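Local coordinates for ABC transporter substrate binding protein (Ribose) (Agrobacterium vitis, PDB 4WUT), which probably binds a sugar in the cleft between its two lobes for uptake by an ABC transporter, and is seen here holding beta-D-fucopyranose, at residues A99-K102 with A103-R107; T203-L206 with A207-D211; G271-G274 with V275-L279; V297-K300 with Q301-D304. All blocks are in the same frame, centred on the assembly; numbering follows the deposited sequence. Where two conformers were deposited one is given.

Contact 1 of 4, residues A99-K102 with A103-R107; sequences AVKK and AWEAR
Residues 99-105 form the last turns of helix 97-105, and Ala106 and Arg107 lead out of it; each of Ala99, Val100, Lys101 and Lys102 gives its carbonyl to the amide four positions on. The bond from Trp104 N to Val100 O, 2.9 Å long, is the straightest at 166°. Positive phi at Arg107 and two bonds back into the last turn make a Schellman motif; one is Arg107 N to Trp104 O, 3.0 Å. Lys101 and Glu105 form a salt bridge one turn apart. The lysine chain, with CG trans to the backbone N (chi1 -178°), bends only at its last torsion, which brings NZ to 2.7 Å from Glu105 OE2, on the syn side but well out of the carboxylate plane. A water closes the pair into a ring, donating to Glu105 OE1 at 2.8 Å and accepting from Lys101 NZ at 3.2 Å. Ala99 and Ala103 rest against helix 68-80 and Val100 faces Leu88 of strand 85-88; the exposed Trp104 ring meets that of Tyr124. The helix is the connection of a beta-alpha-beta unit, strands 85-88 and 110-113, in a Rossmann-like lobe of a periplasmic binding protein.

Contact 2 of 4, residues T203-L206 with A207-D211; sequences TDVL and AANAD. With CA (calcium ion), chain F.
Thr203 and Asp204 pass their carbonyls to Ala207 N and Ala208 N, both at 3.0 Å, in the last turn of helix 195-208. Asn209 is first to leave helical geometry; its side chain folds back onto the turn. With CG trans to the carbonyl carbon (chi1 -60°), the amide lies alongside the helix end, and ND2 donates to Val205 O at 2.9 Å with an angle of 161°. The approach uses a lone pair in the carbonyl plane, and the acceptor lies near the amide plane of Asn209. OD1 of that amide accepts from Lys153, which also forms a salt bridge with Asp211; the amide is thereby gripped at both ends. This helix flanks the sheet of one lobe of the two-lobed binding-protein fold: Val205 packs on Ala155 and Met157 of strand 153-158 and on Tyr189 of strand 184-190, where Asn209 meets Val186, and Leu206 packs on Leu212 and Leu239. A water donates to Leu206 O at 2.7 Å. On another side of the helix, partly exposed Asp204 binds a calcium ion through both carboxylate oxygens, OD1 at 2.4 Å and OD2 at 2.5 Å. Asn200 OD1 and a water also bind it.

Contact 3 of 4, residues G271-G274 with V275-L279; sequences GEKG and VDTLL
Gly271 to Gly274 and Val275 to Leu279 are successive turns of helix 267-282, which packs on the sheet of the lobe that begins the chain, in the two-lobed periplasmic binding-protein fold. Regular bonds run from Val275 N to Gly271 O (3.1 Å) and from Leu278 N to Gly274 O (3.1 Å). The side chains of Glu272 and Asp276 lie side by side and point the same way, their carboxylate planes 31° apart and Glu272 OE2 5.0 Å from Asp276 OD2. These like charges probably disfavour each other; Glu272 OE2 also has a long, weak ion pair with Lys51, which may ease this. Val275 reaches helix 36-49 at Ala45 and Ala48, whereas Leu278 meets Val111 of strand 110-113. Thr277 is buried against Val111 and Ala127, and its hydroxyl turns back into the helix. A chi1 of -63° sets OG1 beside the backbone N, from where it donates to Lys273 O. That carbonyl is gripped twice, by Thr277 OG1 at 2.7 Å and by Thr277 N at 2.8 Å, the two donors arriving from opposite faces of its plane.

Contact 4 of 4, residues V297-K300 with Q301-D304; sequences VVTK and QNID
A tight turn, fastened chiefly by one asparagine side chain, carries the chain off the end of strand 290-298 toward the short helix 306-309. Val297 to Lys300 lead into it, and Gln301 to Asp304 curl back toward the strand. Thr299 to Asn302 form a type I beta turn, with Asn302 N reaching Thr299 O at 3.2 Å from well above the carbonyl plane. Inside it an ST turn is nested: Thr299 OG1 accepts from Gln301 N at 3.0 Å. The hydroxyl can do so because chi1 of 68° places it between the backbone N and the carbonyl carbon. The Gln301 chain, bent at chi2, folds alongside, and its NE2 comes near Thr299 OG1 without bonding to it.

The amide of Asn302 spans the strand end much as the N-H and C=O of one residue in an adjacent parallel strand would. Its OD1 accepts a hydrogen bond from Thr299 N at 2.9 Å, nearly straight (169°), and its ND2 donates to Val297 O, also at 2.9 Å. Two bonds from opposite ends of one flat group fix its rotation. Beside the turn, Ile303 CG1 rests on Val298 CG1 at 3.8 Å, the two side chains lying across one another.

The turn is fitted between strand 261-265 and helix 248-255: Val298 keeps its backbone bonding with Thr262 and packs on Val264 of the strand, Thr299 leans on Ala261, and Ile303 tucks against Val254 and Lys255 of the helix.

How the contacts relate
From the N terminus the four contacts follow in series; each is local, and none touches, nests in or crosses another. Contact 1 ends helix 97-105 in the first lobe. Contact 2 ends helix 195-208 in the other lobe, across the chain's centre, the two centres about 47 Å apart. Contact 3 lies mid-helix in 267-282, after the chain has returned from strand 261-265 to the first lobe; its nearest atoms are about 9 Å from contact 1. Helix 97-105 packs on strand 85-88 and leads into strand 110-113, on which helix 267-282 packs. Strand 290-298 then leads back to the second lobe, where contact 4 closes the turn at its end.

Contact 1 of 4, residues A99-K102 with A103-R107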
loop_
_atom_site.group_PDB
_atom_site.type_symbol
_atom_site.label_atom_id
_atom_site.label_comp_id
_atom_site.label_asym_id
_atom_site.label_seq_id
_atom_site.Cartn_x
_atom_site.Cartn_y
_atom_site.Cartn_z
ATOM N N ALA A 99 16.855 -13.290 -0.875
ATOM C CA ALA A 99 17.662 -12.292 -0.183
ATOM C C ALA A 99 17.329 -12.225 1.301
ATOM O O ALA A 99 18.217 -12.048 2.139
ATOM C CB ALA A 99 17.484 -10.927 -0.844
ATOM N N VAL A 100 16.044 -12.378 1.635
ATOM C CA VAL A 100 15.616 -12.414 3.024
ATOM C C VAL A 100 16.129 -13.672 3.730
ATOM O O VAL A 100 16.566 -13.591 4.875
ATOM C CB VAL A 100 14.085 -12.270 3.130
ATOM C CG1 VAL A 100 13.600 -12.509 4.545
ATOM C CG2 VAL A 100 13.666 -10.916 2.625
ATOM N N LYS A 101 16.129 -14.805 3.034
ATOM C CA LYS A 101 16.777 -16.019 3.557
ATOM C C LYS A 101 18.268 -15.793 3.872
ATOM O O LYS A 101 18.781 -16.234 4.905
ATOM C CB LYS A 101 16.627 -17.158 2.556
ATOM C CG LYS A 101 17.221 -18.490 3.029
ATOM C CD LYS A 101 16.842 -19.601 2.047
ATOM C CE LYS A 101 17.293 -20.967 2.528
ATOM N NZ LYS A 101 18.711 -21.230 2.184
ATOM N N LYS A 102 18.978 -15.122 2.952
ATOM C CA LYS A 102 20.364 -14.739 3.191
ATOM C C LYS A 102 20.524 -13.849 4.438
ATOM O O LYS A 102 21.464 -14.023 5.193
ATOM C CB LYS A 102 20.955 -14.047 1.953
ATOM C CG LYS A 102 21.272 -14.992 0.812
ATOM C CD LYS A 102 21.824 -14.232 -0.381
ATOM C CE LYS A 102 22.073 -15.144 -1.562
ATOM N NZ LYS A 102 22.382 -14.359 -2.801
ATOM N N ALA A 103 19.608 -12.906 4.650
ATOM C CA ALA A 103 19.636 -12.084 5.861
ATOM C C ALA A 103 19.501 -12.965 7.097
ATOM O O ALA A 103 20.254 -12.844 8.062
ATOM C CB ALA A 103 18.533 -11.049 5.824
ATOM N N TRP A 104 18.528 -13.861 7.049
ATOM C CA TRP A 104 18.312 -14.799 8.159
ATOM C C TRP A 104 19.537 -15.681 8.442
ATOM O O TRP A 104 19.925 -15.873 9.594
ATOM C CB TRP A 104 17.071 -15.641 7.883
ATOM C CG TRP A 104 16.741 -16.616 8.957
ATOM C CD1 TRP A 104 16.089 -16.361 10.129
ATOM C CD2 TRP A 104 17.020 -18.015 8.945
ATOM N NE1 TRP A 104 15.952 -17.520 10.854
ATOM C CE2 TRP A 104 16.524 -18.549 10.152
ATOM C CE3 TRP A 104 17.644 -18.865 8.034
ATOM C CZ2 TRP A 104 16.627 -19.900 10.463
ATOM C CZ3 TRP A 104 17.755 -20.211 8.352
ATOM C CH2 TRP A 104 17.248 -20.713 9.554
ATOM N N GLU A 105 20.175 -16.186 7.395
ATOM C CA GLU A 105 21.376 -16.995 7.558
ATOM C C GLU A 105 22.536 -16.197 8.161
ATOM O O GLU A 105 23.380 -16.763 8.877
ATOM C CB GLU A 105 21.749 -17.631 6.213
ATOM C CG GLU A 105 20.725 -18.674 5.795
ATOM C CD GLU A 105 20.878 -19.155 4.369
ATOM O OE1 GLU A 105 21.467 -18.430 3.542
ATOM O OE2 GLU A 105 20.381 -20.262 4.076
ATOM N N ALA A 106 22.550 -14.894 7.883
ATOM C CA ALA A 106 23.518 -13.950 8.434
ATOM C C ALA A 106 23.164 -13.463 9.837
ATOM O O ALA A 106 23.869 -12.614 10.390
ATOM C CB ALA A 106 23.639 -12.763 7.517
ATOM N N ARG A 107 22.089 -13.994 10.407
ATOM C CA ARG A 107 21.629 -13.585 11.739
ATOM C C ARG A 107 21.238 -12.106 11.790
ATOM O O ARG A 107 21.485 -11.410 12.781
ATOM C CB ARG A 107 22.696 -13.871 12.805
ATOM C CG ARG A 107 23.035 -15.346 12.959
ATOM C CD ARG A 107 24.350 -15.539 13.706
ATOM N NE ARG A 107 24.215 -15.500 15.167
ATOM C CZ ARG A 107 25.195 -15.136 15.995
ATOM N NH1 ARG A 107 26.370 -14.757 15.501
ATOM N NH2 ARG A 107 25.014 -15.135 17.317
HETATM O O HOH W 1 20.684 -18.980 0.923
#

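Contact 2 of 4, residues T203-L206 with A207-D211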
loop_
_atom_site.group_PDB
_atom_site.type_symbol
_atom_site.label_atom_id
_atom_site.label_comp_id
_atom_site.label_asym_id
_atom_site.label_seq_id
_atom_site.Cartn_x
_atom_site.Cartn_y
_atom_site.Cartn_z
ATOM N N THR A 203 -8.397 7.114 -18.338
ATOM C CA THR A 203 -8.971 7.826 -19.460
ATOM C C THR A 203 -9.522 6.839 -20.504
ATOM O O THR A 203 -10.637 6.974 -21.007
ATOM C CB THR A 203 -7.919 8.741 -20.086
ATOM O OG1 THR A 203 -7.587 9.776 -19.145
ATOM C CG2 THR A 203 -8.440 9.383 -21.380
ATOM N N ASP A 204 -8.768 5.775 -20.725
ATOM C CA ASP A 204 -9.124 4.782 -21.695
ATOM C C ASP A 204 -10.320 3.932 -21.254
ATOM O O ASP A 204 -11.175 3.652 -22.069
ATOM C CB ASP A 204 -7.897 3.939 -22.040
ATOM C CG ASP A 204 -6.832 4.743 -22.813
ATOM O OD1 ASP A 204 -7.144 5.825 -23.367
ATOM O OD2 ASP A 204 -5.675 4.283 -22.865
ATOM N N VAL A 205 -10.368 3.552 -19.981
ATOM C CA VAL A 205 -11.495 2.788 -19.458
ATOM C C VAL A 205 -12.788 3.591 -19.500
ATOM O O VAL A 205 -13.844 3.052 -19.814
ATOM C CB VAL A 205 -11.202 2.245 -18.068
ATOM C CG1 VAL A 205 -12.411 1.468 -17.550
ATOM C CG2 VAL A 205 -10.032 1.352 -18.097
ATOM N N LEU A 206 -12.695 4.877 -19.222
ATOM C CA LEU A 206 -13.844 5.754 -19.283
ATOM C C LEU A 206 -14.352 5.893 -20.716
ATOM O O LEU A 206 -15.574 5.882 -20.960
ATOM C CB LEU A 206 -13.554 7.137 -18.690
ATOM C CG LEU A 206 -13.267 7.191 -17.187
ATOM C CD1 LEU A 206 -12.735 8.554 -16.796
ATOM C CD2 LEU A 206 -14.472 6.804 -16.316
ATOM N N ALA A 207 -13.440 6.052 -21.668
ATOM C CA ALA A 207 -13.835 6.218 -23.042
ATOM C C ALA A 207 -14.434 4.931 -23.630
ATOM O O ALA A 207 -15.286 4.989 -24.495
ATOM C CB ALA A 207 -12.663 6.694 -23.888
ATOM N N ALA A 208 -13.943 3.783 -23.165
ATOM C CA ALA A 208 -14.399 2.487 -23.622
ATOM C C ALA A 208 -15.728 2.093 -23.009
ATOM O O ALA A 208 -16.410 1.237 -23.554
ATOM C CB ALA A 208 -13.361 1.426 -23.292
ATOM N N ASN A 209 -16.074 2.688 -21.864
ATOM C CA ASN A 209 -17.241 2.247 -21.101
ATOM C C ASN A 209 -18.132 3.419 -20.666
ATOM O O ASN A 209 -18.095 3.862 -19.520
ATOM C CB ASN A 209 -16.812 1.442 -19.876
ATOM C CG ASN A 209 -16.023 0.202 -20.242
ATOM O OD1 ASN A 209 -16.605 -0.844 -20.581
ATOM N ND2 ASN A 209 -14.712 0.307 -20.170
ATOM N N ALA A 210 -18.935 3.910 -21.588
ATOM C CA ALA A 210 -19.805 5.048 -21.309
ATOM C C ALA A 210 -20.759 4.771 -20.163
ATOM O O ALA A 210 -21.189 5.699 -19.476
ATOM C CB ALA A 210 -20.599 5.427 -22.540
ATOM N N ASP A 211 -21.094 3.497 -19.983
ATOM C CA ASP A 211 -22.051 3.068 -18.962
ATOM C C ASP A 211 -21.397 2.735 -17.617
ATOM O O ASP A 211 -22.076 2.261 -16.719
ATOM C CB ASP A 211 -22.836 1.836 -19.452
ATOM C CG ASP A 211 -21.926 0.678 -19.902
ATOM O OD1 ASP A 211 -20.716 0.876 -20.148
ATOM O OD2 ASP A 211 -22.458 -0.443 -20.058
HETATM CA CA CA F . -4.920 6.229 -24.203
HETATM O O HOH W 2 -17.458 6.607 -22.823
HETATM O O HOH W 3 -5.989 8.441 -24.224
#

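Contact 3 of 4, residues G271-G274 with V275-L279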
loop_
_atom_site.group_PDB
_atom_site.type_symbol
_atom_site.label_atom_id
_atom_site.label_comp_id
_atom_site.label_asym_id
_atom_site.label_seq_id
_atom_site.Cartn_x
_atom_site.Cartn_y
_atom_site.Cartn_z
ATOM N N GLY A 271 6.153 2.514 9.734
ATOM C CA GLY A 271 7.511 2.974 9.917
ATOM C C GLY A 271 7.910 3.031 11.388
ATOM O O GLY A 271 8.961 2.528 11.765
ATOM N N GLU A 272 7.076 3.645 12.233
ATOM C CA GLU A 272 7.439 3.836 13.627
ATOM C C GLU A 272 7.518 2.492 14.356
ATOM O O GLU A 272 8.532 2.179 14.994
ATOM C CB GLU A 272 6.431 4.756 14.326
ATOM C CG GLU A 272 6.915 5.310 15.658
ATOM C CD GLU A 272 5.835 6.071 16.395
ATOM O OE1 GLU A 272 4.642 5.767 16.187
ATOM O OE2 GLU A 272 6.188 6.976 17.179
ATOM N N LYS A 273 6.454 1.699 14.256
ATOM C CA LYS A 273 6.426 0.404 14.940
ATOM C C LYS A 273 7.317 -0.617 14.252
ATOM O O LYS A 273 7.797 -1.563 14.882
ATOM C CB LYS A 273 5.009 -0.148 15.065
ATOM C CG LYS A 273 4.956 -1.354 15.996
ATOM C CD LYS A 273 3.644 -1.503 16.687
ATOM C CE LYS A 273 3.690 -2.747 17.573
ATOM N NZ LYS A 273 2.661 -2.742 18.638
ATOM N N GLY A 274 7.568 -0.419 12.972
ATOM C CA GLY A 274 8.538 -1.263 12.281
ATOM C C GLY A 274 9.914 -1.140 12.919
ATOM O O GLY A 274 10.570 -2.147 13.260
ATOM N N VAL A 275 10.378 0.096 13.066
ATOM C CA VAL A 275 11.671 0.350 13.676
ATOM C C VAL A 275 11.640 -0.080 15.159
ATOM O O VAL A 275 12.564 -0.729 15.652
ATOM C CB VAL A 275 12.095 1.831 13.498
ATOM C CG1 VAL A 275 13.276 2.163 14.376
ATOM C CG2 VAL A 275 12.444 2.112 12.046
ATOM N N ASP A 276 10.565 0.224 15.869
ATOM C CA ASP A 276 10.517 -0.157 17.272
ATOM C C ASP A 276 10.553 -1.682 17.435
ATOM O O ASP A 276 11.120 -2.190 18.414
ATOM C CB ASP A 276 9.312 0.462 17.976
ATOM C CG ASP A 276 9.514 1.952 18.268
ATOM O OD1 ASP A 276 10.678 2.394 18.406
ATOM O OD2 ASP A 276 8.513 2.687 18.359
ATOM N N THR A 277 9.990 -2.407 16.475
ATOM C CA THR A 277 9.980 -3.872 16.553
ATOM C C THR A 277 11.397 -4.405 16.356
ATOM O O THR A 277 11.846 -5.323 17.057
ATOM C CB THR A 277 9.004 -4.483 15.517
ATOM O OG1 THR A 277 7.660 -4.059 15.824
ATOM C CG2 THR A 277 9.080 -5.991 15.539
ATOM N N LEU A 278 12.106 -3.827 15.394
ATOM C CA LEU A 278 13.504 -4.199 15.190
ATOM C C LEU A 278 14.367 -3.869 16.408
ATOM O O LEU A 278 15.224 -4.653 16.787
ATOM C CB LEU A 278 14.059 -3.533 13.939
ATOM C CG LEU A 278 13.532 -4.161 12.649
ATOM C CD1 LEU A 278 13.892 -3.271 11.447
ATOM C CD2 LEU A 278 14.035 -5.607 12.447
ATOM N N LEU A 279 14.120 -2.723 17.041
ATOM C CA LEU A 279 14.867 -2.353 18.238
ATOM C C LEU A 279 14.638 -3.380 19.351
ATOM O O LEU A 279 15.561 -3.718 20.081
ATOM C CB LEU A 279 14.477 -0.948 18.710
ATOM C CG LEU A 279 14.933 0.182 17.774
ATOM C CD1 LEU A 279 14.350 1.504 18.216
ATOM C CD2 LEU A 279 16.461 0.251 17.708
#

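Contact 4 of 4, residues V297-K300 with Q301-D304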
loop_
_atom_site.group_PDB
_atom_site.type_symbol
_atom_site.label_atom_id
_atom_site.label_comp_id
_atom_site.label_asym_id
_atom_site.label_seq_id
_atom_site.Cartn_x
_atom_site.Cartn_y
_atom_site.Cartn_z
ATOM N N VAL A 297 -11.790 4.216 6.553
ATOM C CA VAL A 297 -12.426 4.603 5.303
ATOM C C VAL A 297 -12.802 6.062 5.435
ATOM O O VAL A 297 -13.681 6.419 6.220
ATOM C CB VAL A 297 -13.666 3.748 4.991
ATOM C CG1 VAL A 297 -14.333 4.228 3.712
ATOM C CG2 VAL A 297 -13.263 2.272 4.854
ATOM N N VAL A 298 -12.124 6.897 4.662
ATOM C CA VAL A 298 -12.265 8.339 4.755
ATOM C C VAL A 298 -13.208 8.841 3.665
ATOM O O VAL A 298 -13.016 8.554 2.476
ATOM C CB VAL A 298 -10.897 9.039 4.594
ATOM C CG1 VAL A 298 -11.089 10.525 4.470
ATOM C CG2 VAL A 298 -9.969 8.727 5.753
ATOM N N THR A 299 -14.194 9.625 4.103
ATOM C CA THR A 299 -15.237 10.179 3.261
ATOM C C THR A 299 -15.489 11.613 3.697
ATOM O O THR A 299 -14.874 12.096 4.647
ATOM C CB THR A 299 -16.553 9.422 3.442
ATOM O OG1 THR A 299 -17.062 9.665 4.764
ATOM C CG2 THR A 299 -16.372 7.922 3.222
ATOM N N LYS A 300 -16.409 12.287 3.009
ATOM C CA LYS A 300 -16.837 13.622 3.421
ATOM C C LYS A 300 -17.478 13.603 4.812
ATOM O O LYS A 300 -17.541 14.629 5.494
ATOM C CB LYS A 300 -17.832 14.189 2.403
ATOM C CG LYS A 300 -17.235 14.820 1.146
ATOM C CD LYS A 300 -18.366 15.248 0.181
ATOM C CE LYS A 300 -17.882 15.998 -1.050
ATOM N NZ LYS A 300 -19.022 16.349 -1.992
ATOM N N GLN A 301 -17.972 12.443 5.234
ATOM C CA GLN A 301 -18.650 12.339 6.530
ATOM C C GLN A 301 -17.697 12.210 7.721
ATOM O O GLN A 301 -18.136 12.361 8.850
ATOM C CB GLN A 301 -19.624 11.149 6.540
ATOM C CG GLN A 301 -20.844 11.289 5.625
ATOM C CD GLN A 301 -20.549 11.078 4.160
ATOM O OE1 GLN A 301 -20.717 11.992 3.353
ATOM N NE2 GLN A 301 -20.131 9.871 3.798
ATOM N N ASN A 302 -16.416 11.911 7.498
ATOM C CA ASN A 302 -15.487 11.752 8.622
ATOM C C ASN A 302 -14.074 12.296 8.400
ATOM O O ASN A 302 -13.205 12.119 9.232
ATOM C CB ASN A 302 -15.400 10.277 9.028
ATOM C CG ASN A 302 -14.622 9.453 8.041
ATOM O OD1 ASN A 302 -14.358 9.906 6.947
ATOM N ND2 ASN A 302 -14.263 8.230 8.431
ATOM N N ILE A 303 -13.856 12.997 7.297
ATOM C CA ILE A 303 -12.500 13.405 6.937
ATOM C C ILE A 303 -11.767 14.316 7.942
ATOM O O ILE A 303 -10.529 14.332 7.991
ATOM C CB ILE A 303 -12.476 14.035 5.536
ATOM C CG1 ILE A 303 -11.029 14.249 5.076
ATOM C CG2 ILE A 303 -13.265 15.310 5.528
ATOM C CD1 ILE A 303 -10.873 14.476 3.574
ATOM N N ASP A 304 -12.524 15.057 8.750
ATOM C CA ASP A 304 -11.915 15.905 9.769
ATOM C C ASP A 304 -11.999 15.320 11.180
ATOM O O ASP A 304 -11.614 15.969 12.156
ATOM C CB ASP A 304 -12.569 17.289 9.767
ATOM C CG ASP A 304 -12.316 18.054 8.479
ATOM O OD1 ASP A 304 -11.133 18.194 8.090
ATOM O OD2 ASP A 304 -13.300 18.521 7.864
#